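Local coordinates for protein sorbitol dehydrogenase (Gluconobacter oxydans, PDB 5ITG) that probably catalyses the reversible NADP(H)-dependent oxidation of D-sorbitol to L-sorbose, as a Rossmann-fold polyol dehydrogenase of the mannitol dehydrogenase family, at residues T85-S90 with F361-M366. Sequence-based numbering, arbitrary orientation.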
loop_
_atom_site.group_PDB
_atom_site.type_symbol
_atom_site.label_atom_id
_atom_site.label_comp_id
_atom_site.label_asym_id
_atom_site.label_seq_id
_atom_site.Cartn_x
_atom_site.Cartn_y
_atom_site.Cartn_z
ATOM N N THR A 85 -14.191 10.088 5.799
ATOM C CA THR A 85 -14.105 11.385 5.151
ATOM C C THR A 85 -13.122 11.209 3.996
ATOM O O THR A 85 -12.073 10.587 4.163
ATOM C CB THR A 85 -13.562 12.458 6.114
ATOM O OG1 THR A 85 -14.440 12.578 7.240
ATOM C CG2 THR A 85 -13.462 13.811 5.411
ATOM N N GLU A 86 -13.484 11.729 2.826
ATOM C CA GLU A 86 -12.634 11.658 1.642
ATOM C C GLU A 86 -12.269 13.088 1.251
ATOM O O GLU A 86 -13.142 13.895 0.939
ATOM C CB GLU A 86 -13.382 10.962 0.508
ATOM C CG GLU A 86 -13.590 9.479 0.766
ATOM C CD GLU A 86 -14.581 8.846 -0.186
ATOM O OE1 GLU A 86 -15.801 8.961 0.060
ATOM O OE2 GLU A 86 -14.143 8.237 -1.184
ATOM N N THR A 87 -10.977 13.396 1.280
ATOM C CA THR A 87 -10.503 14.743 0.972
ATOM C C THR A 87 -9.750 14.857 -0.350
ATOM O O THR A 87 -8.751 14.176 -0.564
ATOM C CB THR A 87 -9.599 15.251 2.099
ATOM O OG1 THR A 87 -10.303 15.151 3.344
ATOM C CG2 THR A 87 -9.200 16.700 1.855
ATOM N N ALA A 88 -10.227 15.746 -1.219
ATOM C CA ALA A 88 -9.621 15.965 -2.535
ATOM C C ALA A 88 -8.523 17.026 -2.470
ATOM O O ALA A 88 -8.463 17.802 -1.527
ATOM C CB ALA A 88 -10.695 16.386 -3.528
ATOM N N PRO A 89 -7.633 17.065 -3.477
ATOM C CA PRO A 89 -6.545 18.053 -3.494
ATOM C C PRO A 89 -7.072 19.491 -3.524
ATOM O O PRO A 89 -6.361 20.436 -3.166
ATOM C CB PRO A 89 -5.772 17.692 -4.759
ATOM C CG PRO A 89 -6.017 16.206 -4.899
ATOM C CD PRO A 89 -7.492 16.115 -4.596
ATOM N N SER A 90 -8.321 19.644 -3.960
ATOM C CA SER A 90 -8.966 20.953 -4.037
ATOM C C SER A 90 -9.283 21.455 -2.633
ATOM O O SER A 90 -9.641 22.621 -2.441
ATOM C CB SER A 90 -10.267 20.856 -4.839
ATOM O OG SER A 90 -11.206 20.025 -4.169
ATOM N N PHE A 361 0.104 14.516 -5.138
ATOM C CA PHE A 361 1.206 15.123 -4.399
ATOM C C PHE A 361 0.814 16.525 -3.916
ATOM O O PHE A 361 1.381 17.031 -2.950
ATOM C CB PHE A 361 2.474 15.216 -5.273
ATOM C CG PHE A 361 3.118 13.877 -5.593
ATOM C CD1 PHE A 361 2.716 12.707 -4.951
ATOM C CD2 PHE A 361 4.150 13.802 -6.530
ATOM C CE1 PHE A 361 3.337 11.476 -5.238
ATOM C CE2 PHE A 361 4.778 12.579 -6.826
ATOM C CZ PHE A 361 4.371 11.417 -6.177
ATOM N N SER A 362 -0.150 17.151 -4.589
ATOM C CA SER A 362 -0.609 18.486 -4.198
ATOM C C SER A 362 -1.688 18.459 -3.104
ATOM O O SER A 362 -2.136 19.518 -2.652
ATOM C CB SER A 362 -1.171 19.235 -5.405
ATOM O OG SER A 362 -2.486 18.781 -5.706
ATOM N N ASN A 363 -2.108 17.265 -2.680
ATOM C CA ASN A 363 -3.143 17.149 -1.640
ATOM C C ASN A 363 -2.521 17.538 -0.302
ATOM O O ASN A 363 -1.833 16.737 0.319
ATOM C CB ASN A 363 -3.676 15.705 -1.562
ATOM C CG ASN A 363 -4.998 15.601 -0.804
ATOM O OD1 ASN A 363 -5.222 16.308 0.182
ATOM N ND2 ASN A 363 -5.877 14.706 -1.259
ATOM N N LYS A 364 -2.760 18.767 0.145
ATOM C CA LYS A 364 -2.176 19.223 1.401
ATOM C C LYS A 364 -2.529 18.365 2.622
ATOM O O LYS A 364 -1.683 18.142 3.494
ATOM C CB LYS A 364 -2.539 20.697 1.650
ATOM C CG LYS A 364 -2.025 21.628 0.555
ATOM C CD LYS A 364 -2.171 23.103 0.926
ATOM C CE LYS A 364 -1.137 23.539 1.964
ATOM N NZ LYS A 364 0.248 23.625 1.404
ATOM N N ALA A 365 -3.757 17.866 2.688
ATOM C CA ALA A 365 -4.157 17.040 3.828
ATOM C C ALA A 365 -3.350 15.740 3.923
ATOM O O ALA A 365 -3.170 15.195 5.010
ATOM C CB ALA A 365 -5.649 16.717 3.739
HETATM N N MSE A 366 -2.863 15.254 2.785
HETATM C CA MSE A 366 -2.099 14.005 2.730
HETATM C C MSE A 366 -0.595 14.199 2.820
HETATM O O MSE A 366 0.131 13.290 3.215
HETATM C CB MSE A 366 -2.393 13.258 1.425
HETATM C CG MSE A 366 -3.845 12.883 1.212
HETATM SE SE MSE A 366 -4.489 11.684 2.571
HETATM C CE MSE A 366 -5.774 12.852 3.408
HETATM O O HOH W 1 -6.365 18.851 0.849
HETATM O O HOH W 2 -4.974 20.535 -0.827
#
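The side-chain amide of Asn363 is packed on both faces. Pro89 covers one, with its CA 4.0 Å from Asn363 CG, and the two side chains cross at about a right angle. On the other face lies Met366 (selenomethionine) of the same loop, its CG 3.6 Å from Asn363 CG. The edges are polar. Asn363 ND2 donates to Thr87 O at 3.0 Å. The bond is fairly straight (159°); Thr87 O lies close to the amide plane, while ND2 sits above the Thr87 carbonyl plane. Asn363 OD1 accepts from water 1 at 2.9 Å, which also gives a weak bond to Ala88 O. OD1 also takes a weak bond from Ala365 N. Asn363 CG is anti to the backbone N (chi1 -164°), which sets CG against Pro89 CA.

Smaller contacts flank it. Thr87 CG2 meets Ala365 CB at 4.0 Å, while Thr87 OG1 bonds to Ser93. Ser362 OG lies 3.6 Å from Pro89 CB and bonds to Ser359 O. Water 2 links Pro89 O to Lys364 N.

An alanine in place of Asn363 would probably leave Thr87 O without this donor and open a gap between Pro89 and Met366. The contact joins the end of strand 82-87, in the Rossmann domain, to the loop after helix 350-361, in the C-terminal domain. One hydrogen bond, two water bridges (one weak) and apolar packing make a mixed junction near the surface.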